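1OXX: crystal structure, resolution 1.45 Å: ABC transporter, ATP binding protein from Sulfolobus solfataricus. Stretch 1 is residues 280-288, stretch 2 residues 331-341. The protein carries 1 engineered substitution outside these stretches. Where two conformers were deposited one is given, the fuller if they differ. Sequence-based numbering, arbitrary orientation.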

ATOM      1  N   ASP A 280      16.966  -9.894  -7.326  1.00  3.71           N
ATOM      2  CA  ASP A 280      17.092 -10.924  -8.353  1.00  5.18           C
ATOM      3  C   ASP A 280      18.237 -10.659  -9.304  1.00  4.64           C
ATOM      4  O   ASP A 280      18.276 -11.213 -10.407  1.00  5.41           O
ATOM      5  CB  ASP A 280      15.778 -11.081  -9.105  1.00  4.68           C
ATOM      6  CG  ASP A 280      14.647 -11.499  -8.194  1.00  5.56           C
ATOM      7  OD1 ASP A 280      14.886 -12.342  -7.288  1.00  7.05           O
ATOM      8  OD2 ASP A 280      13.513 -10.991  -8.327  1.00  7.10           O
ATOM      9  N   VAL A 281      19.151  -9.803  -8.867  1.00  3.86           N
ATOM     10  CA  VAL A 281      20.361  -9.455  -9.614  1.00  4.70           C
ATOM     11  C   VAL A 281      21.572  -9.733  -8.721  1.00  5.67           C
ATOM     12  O   VAL A 281      21.534  -9.456  -7.523  1.00  6.27           O
ATOM     13  CB  VAL A 281      20.365  -7.965 -10.003  1.00  6.21           C
ATOM     14  CG1 VAL A 281      21.688  -7.540 -10.685  1.00  6.43           C
ATOM     15  CG2 VAL A 281      19.180  -7.630 -10.881  1.00  4.21           C
ATOM     16  N   LYS A 282      22.650 -10.259  -9.315  1.00  4.85           N
ATOM     17  CA  LYS A 282      23.905 -10.474  -8.593  1.00  4.74           C
ATOM     18  C   LYS A 282      25.046 -10.104  -9.524  1.00  4.61           C
ATOM     19  O   LYS A 282      24.981 -10.393 -10.713  1.00  5.86           O
ATOM     20  CB  LYS A 282      24.043 -11.932  -8.146  1.00  7.06           C
ATOM     21  CG  LYS A 282      25.311 -12.245  -7.387  1.00  5.65           C
ATOM     22  CD  LYS A 282      25.300 -13.684  -6.826  1.00 12.50           C
ATOM     23  CE  LYS A 282      26.615 -14.068  -6.184  1.00 29.47           C
ATOM     24  NZ  LYS A 282      26.826 -13.365  -4.894  1.00 27.80           N
ATOM     25  N   LEU A 283      26.060  -9.431  -8.994  1.00  3.81           N
ATOM     26  CA  LEU A 283      27.228  -9.000  -9.767  1.00  7.00           C
ATOM     27  C   LEU A 283      28.504  -9.720  -9.327  1.00  5.14           C
ATOM     28  O   LEU A 283      28.664 -10.072  -8.147  1.00  6.18           O
ATOM     29  CB  LEU A 283      27.433  -7.503  -9.576  1.00  5.22           C
ATOM     30  CG  LEU A 283      26.211  -6.613  -9.783  1.00  6.55           C
ATOM     31  CD1 LEU A 283      26.556  -5.176  -9.462  1.00  8.18           C
ATOM     32  CD2 LEU A 283      25.674  -6.732 -11.180  1.00  6.85           C
ATOM     33  N   SER A 284      29.413  -9.927 -10.270  1.00  6.25           N
ATOM     34  CA  SER A 284      30.712 -10.547  -9.958  1.00  5.71           C
ATOM     35  C   SER A 284      31.762 -10.082 -10.942  1.00  8.30           C
ATOM     36  O   SER A 284      31.448  -9.527 -11.976  1.00 10.03           O
ATOM     37  CB  SER A 284      30.671 -12.070 -10.024  1.00  7.79           C
ATOM     38  OG  SER A 284      30.357 -12.317 -11.389  0.50  4.07           O
ATOM     39  N   LYS A 285      33.029 -10.312 -10.625  1.00  5.71           N
ATOM     40  CA  LYS A 285      34.070  -9.968 -11.577  1.00  4.78           C
ATOM     41  C   LYS A 285      34.460 -11.142 -12.456  1.00  7.41           C
ATOM     42  O   LYS A 285      35.057 -10.953 -13.518  1.00 11.35           O
ATOM     43  CB  LYS A 285      35.321  -9.471 -10.857  1.00  8.05           C
ATOM     44  CG  LYS A 285      35.129  -8.160 -10.150  1.00 16.41           C
ATOM     45  CD  LYS A 285      35.062  -7.013 -11.135  1.00 21.54           C
ATOM     46  CE  LYS A 285      36.399  -6.806 -11.835  1.00 15.69           C
ATOM     47  NZ  LYS A 285      36.368  -5.641 -12.764  1.00 18.96           N
ATOM     48  N   ASP A 286      34.157 -12.349 -12.008  1.00  7.53           N
ATOM     49  CA  ASP A 286      34.433 -13.563 -12.777  1.00  8.25           C
ATOM     50  C   ASP A 286      33.231 -14.448 -12.551  1.00  9.72           C
ATOM     51  O   ASP A 286      32.365 -14.118 -11.740  1.00  8.86           O
ATOM     52  CB  ASP A 286      35.737 -14.237 -12.327  1.00  9.55           C
ATOM     53  CG  ASP A 286      36.322 -15.181 -13.379  1.00 18.20           C
ATOM     54  OD1 ASP A 286      35.626 -15.547 -14.354  1.00  8.83           O
ATOM     55  OD2 ASP A 286      37.502 -15.610 -13.309  1.00 18.68           O
ATOM     56  N   VAL A 287      33.139 -15.560 -13.270  1.00  8.94           N
ATOM     57  CA  VAL A 287      31.994 -16.434 -13.128  1.00  9.36           C
ATOM     58  C   VAL A 287      31.902 -17.005 -11.712  1.00  7.60           C
ATOM     59  O   VAL A 287      32.913 -17.250 -11.038  1.00 12.32           O
ATOM     60  CB  VAL A 287      31.994 -17.574 -14.174  1.00  7.99           C
ATOM     61  CG1 VAL A 287      31.975 -17.012 -15.599  1.00  7.18           C
ATOM     62  CG2 VAL A 287      33.189 -18.502 -13.975  1.00 13.42           C
ATOM     63  N   ILE A 288      30.675 -17.200 -11.266  1.00 11.96           N
ATOM     64  CA  ILE A 288      30.435 -17.760  -9.944  1.00 12.60           C
ATOM     65  C   ILE A 288      30.130 -19.229 -10.116  1.00 17.26           C
ATOM     66  O   ILE A 288      29.963 -19.705 -11.232  1.00 18.45           O
ATOM     67  CB  ILE A 288      29.267 -17.043  -9.245  1.00 13.68           C
ATOM     68  CG1 ILE A 288      27.962 -17.266 -10.012  1.00 10.15           C
ATOM     69  CG2 ILE A 288      29.552 -15.570  -9.121  1.00 14.60           C
ATOM     70  CD1 ILE A 288      26.773 -16.517  -9.422  1.00 14.64           C
ATOM     71  N   PRO A 331      31.260  -3.211  -1.796  1.00  4.99           N
ATOM     72  CA  PRO A 331      31.183  -2.378  -2.992  1.00  5.79           C
ATOM     73  C   PRO A 331      31.940  -2.988  -4.155  1.00  8.01           C
ATOM     74  O   PRO A 331      32.790  -3.865  -3.975  1.00  5.81           O
ATOM     75  CB  PRO A 331      31.871  -1.068  -2.564  1.00  8.27           C
ATOM     76  CG  PRO A 331      32.670  -1.396  -1.370  1.00 11.10           C
ATOM     77  CD  PRO A 331      32.286  -2.754  -0.857  1.00  5.95           C
ATOM     78  N   ILE A 332      31.561  -2.564  -5.355  1.00  6.41           N
ATOM     79  CA  ILE A 332      32.355  -2.763  -6.555  1.00  7.93           C
ATOM     80  C   ILE A 332      32.440  -1.366  -7.101  1.00  6.48           C
ATOM     81  O   ILE A 332      31.447  -0.762  -7.448  1.00  7.01           O
ATOM     82  CB  ILE A 332      31.739  -3.694  -7.575  1.00  8.23           C
ATOM     83  CG1 ILE A 332      31.431  -5.049  -6.951  1.00 12.52           C
ATOM     84  CG2 ILE A 332      32.686  -3.847  -8.751  1.00  8.02           C
ATOM     85  CD1 ILE A 332      30.682  -5.983  -7.882  1.00 14.41           C
ATOM     86  N   HIS A 333      33.639  -0.841  -7.164  1.00  4.62           N
ATOM     87  CA  HIS A 333      33.800   0.580  -7.434  1.00  4.51           C
ATOM     88  C   HIS A 333      33.421   1.028  -8.838  1.00  4.95           C
ATOM     89  O   HIS A 333      33.390   0.250  -9.781  1.00  5.52           O
ATOM     90  CB  HIS A 333      35.193   1.057  -6.996  1.00  4.09           C
ATOM     91  CG  HIS A 333      36.318   0.680  -7.914  1.00  3.55           C
ATOM     92  ND1 HIS A 333      37.054  -0.477  -7.761  1.00 14.78           N
ATOM     93  CD2 HIS A 333      36.892   1.354  -8.937  1.00 10.37           C
ATOM     94  CE1 HIS A 333      38.010  -0.515  -8.673  1.00 10.45           C
ATOM     95  NE2 HIS A 333      37.937   0.583  -9.396  1.00  9.87           N
ATOM     96  N   SER A 334      33.113   2.315  -8.942  1.00  7.25           N
ATOM     97  CA  SER A 334      32.665   2.917 -10.190  1.00  7.02           C
ATOM     98  C   SER A 334      33.667   2.698 -11.307  1.00  8.09           C
ATOM     99  O   SER A 334      34.878   2.843 -11.118  1.00  8.98           O
ATOM    100  CB  SER A 334      32.426   4.410  -9.972  1.00 12.77           C
ATOM    101  OG  SER A 334      31.953   5.041 -11.151  1.00 24.71           O
ATOM    102  N   GLY A 335      33.158   2.329 -12.478  1.00  5.77           N
ATOM    103  CA  GLY A 335      34.003   2.102 -13.631  1.00  6.54           C
ATOM    104  C   GLY A 335      34.410   0.647 -13.819  1.00  6.42           C
ATOM    105  O   GLY A 335      34.919   0.261 -14.877  1.00 11.87           O
ATOM    106  N   GLU A 336      34.201  -0.161 -12.790  1.00  5.34           N
ATOM    107  CA  GLU A 336      34.559  -1.569 -12.856  1.00  7.05           C
ATOM    108  C   GLU A 336      33.637  -2.345 -13.782  1.00  5.76           C
ATOM    109  O   GLU A 336      32.420  -2.155 -13.772  1.00  6.69           O
ATOM    110  CB  GLU A 336      34.512  -2.204 -11.462  1.00  7.78           C
ATOM    111  CG  GLU A 336      35.733  -1.957 -10.583  1.00  7.96           C
ATOM    112  CD  GLU A 336      36.940  -2.768 -11.025  1.00 11.31           C
ATOM    113  OE1 GLU A 336      37.186  -3.844 -10.446  1.00 25.13           O
ATOM    114  OE2 GLU A 336      37.627  -2.321 -11.953  1.00 18.27           O
ATOM    115  N   GLU A 337      34.233  -3.223 -14.577  1.00  7.01           N
ATOM    116  CA  GLU A 337      33.471  -4.118 -15.427  1.00  5.53           C
ATOM    117  C   GLU A 337      33.079  -5.321 -14.590  1.00  6.21           C
ATOM    118  O   GLU A 337      33.889  -5.877 -13.850  1.00  8.56           O
ATOM    119  CB  GLU A 337      34.298  -4.555 -16.613  1.00 13.51           C
ATOM    120  N   VAL A 338      31.825  -5.720 -14.718  1.00  4.75           N
ATOM    121  CA  VAL A 338      31.284  -6.834 -13.963  1.00  4.63           C
ATOM    122  C   VAL A 338      30.458  -7.755 -14.850  1.00  4.43           C
ATOM    123  O   VAL A 338      29.992  -7.374 -15.933  1.00  7.05           O
ATOM    124  CB  VAL A 338      30.333  -6.350 -12.836  1.00  5.40           C
ATOM    125  CG1 VAL A 338      31.095  -5.520 -11.791  1.00  7.30           C
ATOM    126  CG2 VAL A 338      29.194  -5.535 -13.409  1.00  6.49           C
ATOM    127  N   LEU A 339      30.282  -8.968 -14.357  1.00  3.66           N
ATOM    128  CA  LEU A 339      29.343  -9.906 -14.941  1.00  4.73           C
ATOM    129  C   LEU A 339      28.013  -9.729 -14.216  1.00  5.74           C
ATOM    130  O   LEU A 339      27.992  -9.484 -13.013  1.00  5.85           O
ATOM    131  CB  LEU A 339      29.828 -11.343 -14.787  1.00  5.79           C
ATOM    132  CG  LEU A 339      31.170 -11.655 -15.438  1.00  7.30           C
ATOM    133  CD1 LEU A 339      31.438 -13.147 -15.318  1.00  8.54           C
ATOM    134  CD2 LEU A 339      31.170 -11.193 -16.900  1.00  5.45           C
ATOM    135  N   VAL A 340      26.918  -9.845 -14.953  1.00  3.47           N
ATOM    136  CA  VAL A 340      25.564  -9.656 -14.428  1.00  5.36           C
ATOM    137  C   VAL A 340      24.787 -10.956 -14.482  1.00  4.48           C
ATOM    138  O   VAL A 340      24.672 -11.582 -15.535  1.00  4.43           O
ATOM    139  CB  VAL A 340      24.810  -8.587 -15.225  1.00  4.60           C
ATOM    140  CG1 VAL A 340      23.436  -8.335 -14.629  1.00  7.58           C
ATOM    141  CG2 VAL A 340      25.615  -7.295 -15.268  1.00  5.48           C
ATOM    142  N   TYR A 341      24.306 -11.381 -13.321  1.00  3.70           N
ATOM    143  CA  TYR A 341      23.528 -12.591 -13.180  1.00  4.67           C
ATOM    144  C   TYR A 341      22.141 -12.199 -12.703  1.00  7.07           C
ATOM    145  O   TYR A 341      21.968 -11.214 -11.982  1.00  5.38           O
ATOM    146  CB  TYR A 341      24.112 -13.512 -12.105  1.00  4.90           C
ATOM    147  CG  TYR A 341      25.374 -14.237 -12.474  1.00  3.64           C
ATOM    148  CD1 TYR A 341      26.623 -13.645 -12.310  1.00  6.99           C
ATOM    149  CD2 TYR A 341      25.315 -15.533 -12.944  1.00  4.97           C
ATOM    150  CE1 TYR A 341      27.777 -14.335 -12.637  1.00  7.72           C
ATOM    151  CE2 TYR A 341      26.460 -16.225 -13.294  1.00  4.86           C
ATOM    152  CZ  TYR A 341      27.687 -15.631 -13.121  1.00  9.27           C
ATOM    153  OH  TYR A 341      28.832 -16.333 -13.451  1.00 11.73           O
TER
HETATM  154  O   HOH W   1      34.682  -8.440 -14.950  1.00 27.73           O

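The most distinctive feature of this contact is Tyr-341, whose ring lies along the neighbouring strand and serves the loop beyond it. Ile-288 N donates a hydrogen bond to Tyr-341 OH at 3.0 Å, while Ile-288 CD1 sits 3.7 Å from the centroid of the Tyr-341 ring, almost exactly on the ring normal. One residue thus meets the tyrosine twice, its amide at the hydroxyl and its side chain over the ring face. Ile-288 chi1 is p and chi2 is t, and although its CA-to-CB bond points sideways, the end of the side chain comes nearer. A tyrosine suits this place because it combines a broad apolar face with a distant polar tip. The two stretches bury 713 Å² between them, both sides summed; Tyr-341 contributes 140 Å² of its own area, the largest share, and both it and Val-340 are buried in the whole structure.

Alongside runs a short antiparallel ladder. Lys-282 N donates to Tyr-341 O and Tyr-341 N donates to Lys-282 O, both at 2.9 Å. Two residues further along, Ser-284 N reaches Leu-339 O at 3.1 Å, and Leu-339 N reaches Ser-284 O at 2.7 Å. Between these pairs, Leu-283 and Val-340 form a pair with no backbone hydrogen bonds between them, but Leu-283 CA approaches Leu-339 O at 3.4 Å in a CA-H...O contact.

The alternation sorts the side chains. Leu-283 and Val-340 share one face, where Leu-283 CD2 packs 4.1 Å from Val-340 CG2 and Leu-283 CB meets Ile-332 CD1 at 4.0 Å. Branched aliphatics fill this patch without asking for polar partners. The other face carries Lys-282, Ser-284, Leu-339 and Tyr-341. The end of Lys-282 leads away from the partner, an extended chain that suits its exposed position. Ser-284, with chi1 p, is small enough to lie at the tyrosine's edge, Ser-284 OG 3.5 Å from Tyr-341 CE1; Ser-284 OG also donates to Asp-286 O at 2.7 Å, tying down the loop that leads to Ile-288. Leu-339 packs against that loop, with Leu-339 CD1 3.9 Å from Val-287 CG1.

Past the ladder, Lys-285 starts with its CA-to-CB bond pointing away, then folds back through three m torsions. Lys-285 NZ donates to Glu-337 O at 2.7 Å and forms a salt bridge with Glu-336 OE1 at 3.0 Å, the hydrogen bond of that pair being weak. A long, flexible cation can thus serve a carbonyl and a carboxylate together. A water donates to Lys-285 O and Glu-337 O, extending the link between the backbones.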